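Local coordinates for tRNA (guanine(6)-N2)-methyltransferase (Thermus thermophilus, PDB 3TMA), which transfers a methyl group from S-adenosyl-L-methionine to N2 of the guanosine at position 6 of tRNA(Phe), at residues G234-K239 and R260-H265. Residues are numbered along the deposited sequence; the frame is centred on the assembly and turned at random.
Sequences GDLDEK and RADARH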
loop_
_atom_site.group_PDB
_atom_site.type_symbol
_atom_site.label_atom_id
_atom_site.label_comp_id
_atom_site.label_asym_id
_atom_site.label_seq_id
_atom_site.Cartn_x
_atom_site.Cartn_y
_atom_site.Cartn_z
ATOM N N GLY A 234 -1.865 -21.523 -3.554
ATOM C CA GLY A 234 -1.464 -22.453 -4.587
ATOM C C GLY A 234 -0.610 -21.804 -5.643
ATOM O O GLY A 234 -0.756 -20.600 -5.935
ATOM N N ASP A 235 0.257 -22.601 -6.260
ATOM C CA ASP A 235 1.007 -22.118 -7.400
ATOM C C ASP A 235 1.594 -23.309 -8.165
ATOM O O ASP A 235 1.785 -24.389 -7.596
ATOM C CB ASP A 235 2.140 -21.213 -6.906
ATOM C CG ASP A 235 2.668 -20.302 -7.990
ATOM O OD1 ASP A 235 3.630 -20.716 -8.707
ATOM O OD2 ASP A 235 2.138 -19.160 -8.104
ATOM N N LEU A 236 1.962 -23.095 -9.427
ATOM C CA LEU A 236 2.616 -24.166 -10.191
ATOM C C LEU A 236 4.131 -24.218 -10.004
ATOM O O LEU A 236 4.747 -25.257 -10.214
ATOM C CB LEU A 236 2.241 -24.063 -11.672
ATOM C CG LEU A 236 0.866 -24.678 -11.978
ATOM C CD1 LEU A 236 0.425 -24.404 -13.407
ATOM C CD2 LEU A 236 0.883 -26.173 -11.717
ATOM N N ASP A 237 4.742 -23.104 -9.606
ATOM C CA ASP A 237 6.210 -23.038 -9.487
ATOM C C ASP A 237 6.717 -23.531 -8.107
ATOM O O ASP A 237 6.532 -22.839 -7.072
ATOM C CB ASP A 237 6.667 -21.599 -9.782
ATOM C CG ASP A 237 8.184 -21.446 -9.799
ATOM O OD1 ASP A 237 8.897 -22.232 -9.128
ATOM O OD2 ASP A 237 8.664 -20.511 -10.471
ATOM N N GLU A 238 7.323 -24.722 -8.072
ATOM C CA GLU A 238 7.776 -25.284 -6.791
ATOM C C GLU A 238 8.837 -24.433 -6.097
ATOM O O GLU A 238 8.852 -24.340 -4.861
ATOM C CB GLU A 238 8.269 -26.729 -6.892
ATOM C CG GLU A 238 7.261 -27.805 -6.423
ATOM C CD GLU A 238 6.785 -27.668 -4.959
ATOM O OE1 GLU A 238 7.336 -26.856 -4.180
ATOM O OE2 GLU A 238 5.833 -28.384 -4.577
ATOM N N LYS A 239 9.695 -23.802 -6.892
ATOM C CA LYS A 239 10.731 -22.922 -6.368
ATOM C C LYS A 239 10.128 -21.770 -5.570
ATOM O O LYS A 239 10.570 -21.480 -4.458
ATOM C CB LYS A 239 11.599 -22.378 -7.504
ATOM C CG LYS A 239 12.440 -23.435 -8.202
ATOM C CD LYS A 239 13.257 -22.830 -9.333
ATOM C CE LYS A 239 14.117 -23.881 -10.015
ATOM N NZ LYS A 239 14.904 -23.309 -11.142
ATOM N N ARG A 260 1.265 -27.199 -4.494
ATOM C CA ARG A 260 1.454 -27.093 -5.928
ATOM C C ARG A 260 0.094 -27.341 -6.578
ATOM O O ARG A 260 -0.521 -28.372 -6.347
ATOM C CB ARG A 260 2.495 -28.108 -6.422
ATOM C CG ARG A 260 2.704 -28.040 -7.947
ATOM C CD ARG A 260 3.372 -29.328 -8.509
ATOM N NE ARG A 260 2.950 -29.619 -9.890
ATOM C CZ ARG A 260 3.492 -29.074 -10.983
ATOM N NH1 ARG A 260 3.035 -29.402 -12.184
ATOM N NH2 ARG A 260 4.485 -28.197 -10.881
ATOM N N ALA A 261 -0.393 -26.379 -7.358
ATOM C CA ALA A 261 -1.802 -26.374 -7.755
ATOM C C ALA A 261 -1.988 -25.556 -9.031
ATOM O O ALA A 261 -1.457 -24.440 -9.156
ATOM C CB ALA A 261 -2.643 -25.796 -6.658
ATOM N N ASP A 262 -2.823 -26.069 -9.927
ATOM C CA ASP A 262 -3.128 -25.379 -11.171
ATOM C C ASP A 262 -4.410 -24.589 -10.935
ATOM O O ASP A 262 -5.443 -25.178 -10.634
ATOM C CB ASP A 262 -3.343 -26.416 -12.285
ATOM C CG ASP A 262 -3.376 -25.787 -13.679
ATOM O OD1 ASP A 262 -3.799 -24.617 -13.828
ATOM O OD2 ASP A 262 -2.967 -26.473 -14.638
ATOM N N ALA A 263 -4.347 -23.264 -11.063
ATOM C CA ALA A 263 -5.519 -22.409 -10.858
ATOM C C ALA A 263 -6.641 -22.602 -11.885
ATOM O O ALA A 263 -7.762 -22.128 -11.664
ATOM C CB ALA A 263 -5.104 -20.927 -10.817
ATOM N N ARG A 264 -6.364 -23.310 -12.977
ATOM C CA ARG A 264 -7.420 -23.656 -13.941
ATOM C C ARG A 264 -8.285 -24.822 -13.443
ATOM O O ARG A 264 -9.370 -25.063 -13.990
ATOM C CB ARG A 264 -6.830 -24.058 -15.304
ATOM C CG ARG A 264 -6.054 -22.979 -16.049
ATOM C CD ARG A 264 -5.386 -23.594 -17.284
ATOM N NE ARG A 264 -5.404 -22.741 -18.481
ATOM C CZ ARG A 264 -4.383 -21.965 -18.877
ATOM N NH1 ARG A 264 -3.280 -21.882 -18.137
ATOM N NH2 ARG A 264 -4.467 -21.247 -20.004
ATOM N N HIS A 265 -7.802 -25.555 -12.431
ATOM C CA HIS A 265 -8.518 -26.707 -11.883
ATOM C C HIS A 265 -8.537 -26.702 -10.351
ATOM O O HIS A 265 -8.237 -27.729 -9.709
ATOM C CB HIS A 265 -7.855 -27.999 -12.360
ATOM C CG HIS A 265 -7.829 -28.141 -13.848
ATOM N ND1 HIS A 265 -8.967 -28.386 -14.591
ATOM C CD2 HIS A 265 -6.807 -28.041 -14.736
ATOM C CE1 HIS A 265 -8.643 -28.424 -15.872
ATOM N NE2 HIS A 265 -7.342 -28.213 -15.987
#
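G234 lies against A261 where strand 231-235 runs out beside the edge strand 257-260, its CA 4.1 Å from the A261 methyl, whose other neighbours include F269 and F270. D235 forms a parallel bridge with R260, and its carbonyl O accepts the hydrogen bond from A261 N at 3.0 Å; the R260 CA-H points at the same oxygen, 3.2 Å from CA. The D235 carboxylate is held at both oxygens: OD1 accepts from D237 N at 2.8 Å in an Asx turn, on the anti side, and OD2 from G213 N, in the loop after strand 207-209. With CG anti to its carbonyl carbon (chi1 -81°), L236 spreads its isobutyl group over the second segment: CG is 3.7 Å from A261 O, CD1 lies by the D262 carboxylate, and CD2 sits over one face of the R260 guanidinium, toward its rim, 3.9 Å from NH1. R260 NH2 comes near L236 O, but at an angle too poor for a hydrogen bond. R264 N meets D262 OD1 from above the carboxylate plane in a second Asx turn. D237 caps helix 238-250 through OD1, weakly to K239 N and also to R240 N. At E238 the chain bends at chi2 (-58°) and brings OE2 to 3.8 Å from R260 CB, yet 6.2 Å from R260 NE, too far for a salt bridge. Strand 231-235, helix 238-250 and strand 257-260 form a beta-alpha-beta unit of the Rossmann-fold methyltransferase domain. One backbone hydrogen bond and apolar contact thus join the strand ends just before D262 and A263, assigned to the S-adenosyl-L-methionine site by similarity.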